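Local coordinates for protein porin (Acinetobacter baumannii AB307-0294, PDB 5DL7) that forms a beta-barrel channel across the outer membrane and probably acts as a porin for small solutes, perhaps including vanillate, at residues Y199-S204 and A214-L219; K208-R213 and L228-K233. All blocks are in the same frame, centred on the assembly; numbering follows the deposited sequence.

Contact 1. Residues Y199-S204 and A214-L219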
loop_
_atom_site.group_PDB
_atom_site.type_symbol
_atom_site.label_atom_id
_atom_site.label_comp_id
_atom_site.label_asym_id
_atom_site.label_seq_id
_atom_site.Cartn_x
_atom_site.Cartn_y
_atom_site.Cartn_z
ATOM N N TYR A 199 -16.520 -7.673 -3.836
ATOM C CA TYR A 199 -17.282 -6.471 -3.495
ATOM C C TYR A 199 -16.988 -6.043 -2.049
ATOM O O TYR A 199 -16.571 -6.851 -1.175
ATOM C CB TYR A 199 -18.720 -6.652 -3.682
ATOM C CG TYR A 199 -19.460 -7.327 -2.670
ATOM C CD1 TYR A 199 -20.045 -6.636 -1.605
ATOM C CD2 TYR A 199 -19.741 -8.668 -2.722
ATOM C CE1 TYR A 199 -20.602 -7.295 -0.511
ATOM C CE2 TYR A 199 -20.384 -9.311 -1.625
ATOM C CZ TYR A 199 -20.818 -8.637 -0.538
ATOM O OH TYR A 199 -21.392 -9.332 0.571
ATOM N N THR A 200 -17.104 -4.710 -1.853
ATOM C CA THR A 200 -16.944 -4.163 -0.489
ATOM C C THR A 200 -17.899 -2.947 -0.358
ATOM O O THR A 200 -18.171 -2.276 -1.346
ATOM C CB THR A 200 -15.472 -3.811 -0.132
ATOM O OG1 THR A 200 -15.326 -3.554 1.283
ATOM C CG2 THR A 200 -14.986 -2.714 -0.956
ATOM N N LEU A 201 -18.400 -2.775 0.864
ATOM C CA LEU A 201 -19.160 -1.564 1.155
ATOM C C LEU A 201 -18.989 -1.166 2.638
ATOM O O LEU A 201 -18.666 -1.940 3.509
ATOM C CB LEU A 201 -20.584 -1.746 0.788
ATOM C CG LEU A 201 -21.445 -2.501 1.655
ATOM C CD1 LEU A 201 -22.896 -2.458 1.076
ATOM C CD2 LEU A 201 -20.982 -3.957 1.721
ATOM N N GLY A 202 -19.111 0.151 2.869
ATOM C CA GLY A 202 -19.060 0.609 4.250
ATOM C C GLY A 202 -19.019 2.125 4.276
ATOM O O GLY A 202 -19.496 2.833 3.371
ATOM N N GLY A 203 -18.456 2.608 5.301
ATOM C CA GLY A 203 -18.444 4.044 5.509
ATOM C C GLY A 203 -17.320 4.551 6.397
ATOM O O GLY A 203 -16.735 3.824 7.174
ATOM N N SER A 204 -17.113 5.863 6.349
ATOM C CA SER A 204 -16.098 6.582 7.150
ATOM C C SER A 204 -16.759 7.851 7.718
ATOM O O SER A 204 -17.335 8.597 6.928
ATOM C CB SER A 204 -14.932 6.911 6.149
ATOM O OG SER A 204 -13.994 7.737 6.830
ATOM N N ALA A 214 -15.777 1.521 8.978
ATOM C CA ALA A 214 -16.339 0.150 9.046
ATOM C C ALA A 214 -16.579 -0.248 7.590
ATOM O O ALA A 214 -17.244 0.425 6.862
ATOM C CB ALA A 214 -17.573 0.047 9.882
ATOM N N TYR A 215 -16.128 -1.463 7.256
ATOM C CA TYR A 215 -16.390 -1.990 5.921
ATOM C C TYR A 215 -16.574 -3.516 6.017
ATOM O O TYR A 215 -16.034 -4.209 6.893
ATOM C CB TYR A 215 -15.201 -1.768 4.938
ATOM C CG TYR A 215 -14.934 -0.306 4.678
ATOM C CD1 TYR A 215 -15.622 0.394 3.743
ATOM C CD2 TYR A 215 -13.964 0.298 5.494
ATOM C CE1 TYR A 215 -15.467 1.803 3.639
ATOM C CE2 TYR A 215 -13.773 1.692 5.360
ATOM C CZ TYR A 215 -14.518 2.370 4.480
ATOM O OH TYR A 215 -14.262 3.734 4.396
ATOM N N HIS A 216 -17.325 -4.022 5.090
ATOM C CA HIS A 216 -17.505 -5.451 4.813
ATOM C C HIS A 216 -17.062 -5.762 3.357
ATOM O O HIS A 216 -17.298 -4.979 2.485
ATOM C CB HIS A 216 -18.987 -5.931 5.024
ATOM C CG HIS A 216 -19.269 -7.290 4.436
ATOM N ND1 HIS A 216 -18.855 -8.454 5.045
ATOM C CD2 HIS A 216 -19.800 -7.652 3.251
ATOM C CE1 HIS A 216 -19.160 -9.475 4.273
ATOM N NE2 HIS A 216 -19.803 -9.042 3.225
ATOM N N ALA A 217 -16.470 -6.906 3.166
ATOM C CA ALA A 217 -15.957 -7.321 1.849
ATOM C C ALA A 217 -16.160 -8.863 1.678
ATOM O O ALA A 217 -16.138 -9.647 2.634
ATOM C CB ALA A 217 -14.502 -7.066 1.659
ATOM N N GLU A 218 -16.359 -9.220 0.418
ATOM C CA GLU A 218 -16.411 -10.619 0.003
ATOM C C GLU A 218 -15.579 -10.742 -1.263
ATOM O O GLU A 218 -15.937 -10.205 -2.299
ATOM C CB GLU A 218 -17.810 -11.130 -0.156
ATOM C CG GLU A 218 -17.801 -12.595 -0.579
ATOM C CD GLU A 218 -19.206 -13.129 -0.847
ATOM O OE1 GLU A 218 -19.988 -13.084 0.050
ATOM O OE2 GLU A 218 -19.515 -13.363 -1.991
ATOM N N LEU A 219 -14.580 -11.668 -1.190
ATOM C CA LEU A 219 -13.876 -12.148 -2.431
ATOM C C LEU A 219 -14.479 -13.512 -2.713
ATOM O O LEU A 219 -14.323 -14.464 -1.904
ATOM C CB LEU A 219 -12.400 -12.267 -2.118
ATOM C CG LEU A 219 -11.469 -12.741 -3.196
ATOM C CD1 LEU A 219 -11.495 -11.770 -4.376
ATOM C CD2 LEU A 219 -10.070 -12.917 -2.698
#
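T200 and Y215 carry the tightly packed, inward-facing side of this antiparallel pairing within a hairpin of the porin barrel. OG1 of T200, anti to its backbone N (chi1 -168°), reaches the neighbouring strand and donates to H216 O at 2.7 Å from above the carbonyl plane. The same carbonyl takes the backbone N of L201 at 2.9 Å, so two donors grip one oxygen. A further hydrogen bond links OG1 to T133, in a loop on the inner side of the wall, and A217 CB packs beside this hydroxyl. Further along, the Y215 ring packs obliquely against the glycine backbone: CD1 is 3.5 Å from G202 CA, while CE1 approaches G203 N. With no side chain on G202, the ring can settle directly against the main chain. P132 and F227 add to the packing around it.

On the outward face, which carries Y199, L201, H216 and E218, the contact is looser. The Y199 ring leans over to the partner strand, its CE2 lying 3.5 Å from E218 CB. Its plane and that of the imidazole are 56° apart, an oblique pairing, and the ring centroids are separated by 5.7 Å. H216 NE2 donates to Y199 OH at 3.1 Å; the oxygen lies in the imidazole plane, but the bond is bent, 138° at the hydrogen. Beside this pair, L201 CD2 only grazes the imidazole edge, on the surface of the barrel.

The imidazole thus has partners at both nitrogens, since ND1 hydrogen-bonds to NE2 of Q226 on the next strand. An amide donor at ND1 and a phenolic acceptor at NE2 would be consistent with a neutral ring carrying its proton on NE2.

Contact 2. Residues K208-R213 and L228-K233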
loop_
_atom_site.group_PDB
_atom_site.type_symbol
_atom_site.label_atom_id
_atom_site.label_comp_id
_atom_site.label_asym_id
_atom_site.label_seq_id
_atom_site.Cartn_x
_atom_site.Cartn_y
_atom_site.Cartn_z
ATOM N N LYS A 208 -14.440 15.529 15.165
ATOM C CA LYS A 208 -13.541 16.667 15.192
ATOM C C LYS A 208 -12.069 16.235 14.974
ATOM O O LYS A 208 -11.322 16.747 14.078
ATOM C CB LYS A 208 -13.716 17.418 16.559
ATOM C CG LYS A 208 -12.999 18.786 16.482
ATOM C CD LYS A 208 -13.237 19.666 17.693
ATOM C CE LYS A 208 -12.807 18.945 18.937
ATOM N NZ LYS A 208 -13.087 19.848 20.064
ATOM N N ASP A 209 -11.724 15.311 15.863
ATOM C CA ASP A 209 -10.335 14.896 15.936
ATOM C C ASP A 209 -10.121 13.429 15.546
ATOM O O ASP A 209 -8.968 13.022 15.358
ATOM C CB ASP A 209 -9.877 15.069 17.324
ATOM C CG ASP A 209 -9.698 16.538 17.746
ATOM O OD1 ASP A 209 -9.554 17.494 16.922
ATOM O OD2 ASP A 209 -9.772 16.704 18.979
ATOM N N TYR A 210 -11.177 12.658 15.217
ATOM C CA TYR A 210 -11.124 11.267 14.989
ATOM C C TYR A 210 -11.950 10.904 13.781
ATOM O O TYR A 210 -12.956 11.593 13.451
ATOM C CB TYR A 210 -11.570 10.430 16.122
ATOM C CG TYR A 210 -10.725 10.375 17.301
ATOM C CD1 TYR A 210 -10.662 11.439 18.184
ATOM C CD2 TYR A 210 -9.773 9.406 17.383
ATOM C CE1 TYR A 210 -9.731 11.425 19.249
ATOM C CE2 TYR A 210 -8.941 9.342 18.478
ATOM C CZ TYR A 210 -8.858 10.362 19.338
ATOM O OH TYR A 210 -7.966 10.383 20.388
ATOM N N ARG A 211 -11.564 9.862 13.086
ATOM C CA ARG A 211 -12.315 9.296 11.959
ATOM C C ARG A 211 -12.607 7.896 12.399
ATOM O O ARG A 211 -11.659 7.151 12.792
ATOM C CB ARG A 211 -11.492 9.357 10.715
ATOM C CG ARG A 211 -12.074 8.619 9.507
ATOM C CD ARG A 211 -11.226 8.777 8.225
ATOM N NE ARG A 211 -9.966 8.013 8.323
ATOM C CZ ARG A 211 -9.263 7.538 7.284
ATOM N NH1 ARG A 211 -9.586 7.999 6.068
ATOM N NH2 ARG A 211 -8.113 6.878 7.468
ATOM N N LEU A 212 -13.802 7.396 12.145
ATOM C CA LEU A 212 -14.232 5.986 12.494
ATOM C C LEU A 212 -14.657 5.332 11.176
ATOM O O LEU A 212 -15.285 5.987 10.359
ATOM C CB LEU A 212 -15.459 6.013 13.392
ATOM C CG LEU A 212 -15.386 6.798 14.643
ATOM C CD1 LEU A 212 -16.675 6.625 15.477
ATOM C CD2 LEU A 212 -14.188 6.645 15.523
ATOM N N ARG A 213 -14.268 4.072 10.861
ATOM C CA ARG A 213 -14.464 3.449 9.618
ATOM C C ARG A 213 -14.934 1.993 9.906
ATOM O O ARG A 213 -14.480 1.308 10.854
ATOM C CB ARG A 213 -13.205 3.388 8.831
ATOM C CG ARG A 213 -12.638 4.795 8.521
ATOM C CD ARG A 213 -11.548 4.730 7.512
ATOM N NE ARG A 213 -10.388 4.113 8.167
ATOM C CZ ARG A 213 -9.295 3.605 7.525
ATOM N NH1 ARG A 213 -9.257 3.619 6.214
ATOM N NH2 ARG A 213 -8.174 3.152 8.157
ATOM N N LEU A 228 -13.006 -2.826 11.190
ATOM C CA LEU A 228 -13.418 -1.686 12.017
ATOM C C LEU A 228 -12.148 -0.930 12.369
ATOM O O LEU A 228 -11.120 -1.583 12.646
ATOM C CB LEU A 228 -13.994 -2.155 13.365
ATOM C CG LEU A 228 -15.320 -2.901 13.202
ATOM C CD1 LEU A 228 -15.657 -3.382 14.671
ATOM C CD2 LEU A 228 -16.414 -1.955 12.726
ATOM N N GLY A 229 -12.214 0.365 12.406
ATOM C CA GLY A 229 -10.958 1.133 12.728
ATOM C C GLY A 229 -11.252 2.541 13.132
ATOM O O GLY A 229 -12.335 3.081 12.844
ATOM N N PHE A 230 -10.255 3.179 13.753
ATOM C CA PHE A 230 -10.345 4.617 13.968
ATOM C C PHE A 230 -8.949 5.175 13.863
ATOM O O PHE A 230 -7.963 4.485 14.037
ATOM C CB PHE A 230 -10.986 4.942 15.273
ATOM C CG PHE A 230 -10.228 4.563 16.503
ATOM C CD1 PHE A 230 -9.219 5.391 17.001
ATOM C CD2 PHE A 230 -10.463 3.421 17.160
ATOM C CE1 PHE A 230 -8.486 5.023 18.108
ATOM C CE2 PHE A 230 -9.745 3.047 18.316
ATOM C CZ PHE A 230 -8.779 3.883 18.823
ATOM N N ASN A 231 -8.910 6.462 13.590
ATOM C CA ASN A 231 -7.640 7.211 13.640
ATOM C C ASN A 231 -7.849 8.652 14.041
ATOM O O ASN A 231 -8.885 9.228 13.765
ATOM C CB ASN A 231 -6.907 7.095 12.299
ATOM C CG ASN A 231 -7.593 7.767 11.139
ATOM O OD1 ASN A 231 -8.571 7.261 10.587
ATOM N ND2 ASN A 231 -7.062 8.965 10.721
ATOM N N GLY A 232 -6.895 9.216 14.764
ATOM C CA GLY A 232 -7.107 10.541 15.241
ATOM C C GLY A 232 -5.854 11.305 15.539
ATOM O O GLY A 232 -4.741 10.740 15.425
ATOM N N LYS A 233 -6.082 12.575 15.738
ATOM C CA LYS A 233 -5.021 13.505 16.131
ATOM C C LYS A 233 -5.696 14.468 17.078
ATOM O O LYS A 233 -6.538 15.301 16.656
ATOM C CB LYS A 233 -4.475 14.205 14.902
ATOM C CG LYS A 233 -3.478 15.306 15.320
ATOM C CD LYS A 233 -2.837 15.860 14.015
ATOM C CE LYS A 233 -1.974 17.090 14.245
ATOM N NZ LYS A 233 -1.785 17.775 12.908
HETATM O O HOH W 1 -9.689 4.751 10.723
#
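D209 O accepts K233 N at 2.9 Å just before the strand begins, opening the ladder of a beta hairpin in the porin barrel wall. At Y210 the ring turns to the outer face, and G232 CA sits over it in a CH-pi contact, 4.1 Å from the centroid; F230 CD1 meets the ring edge, and the hydroxyl bonds to Q234. R211 points the other way, into the channel. Its chain bends at chi3 (72°), and NE donates in the guanidinium plane to a lone pair of N231 OD1 at 2.8 Å, with a weak second bond from NH2. The amide stands nearly upright to the guanidinium, at 83°. L212 returns to the surface, where CD2 packs on F230 CB at 3.6 Å. R213, again inward, exchanges backbone bonds with G229 and lays its CD over the centre of the R211 guanidinium, while R211 NH2 lies over the R213 guanidinium, so two probably positive groups come close. The pair puts basic groups on the inner wall. A water joins R213 to N231 across the strands, accepting from R213 NE at 2.7 Å and donating to N231 OD1 at 2.8 Å.

The two contacts are staggered along the barrel wall, their centres about 17 Å apart, and share the central strand 210-219 of three consecutive antiparallel strands, 198-206, 210-219 and 223-235. Along the chain their segments alternate: 199-204, 208-213, 214-219, 228-233. Contact 1 uses the later half of the shared strand and contact 2 the earlier half, each with a different neighbour. They meet at the midpoint, where S204 OG packs 3.3 Å from R211 CD inside the barrel and A214 CB lies 3.7 Å from L228 CD2 outside. Two overlapping hairpins thus make one continuous patch of wall, with one face toward the channel.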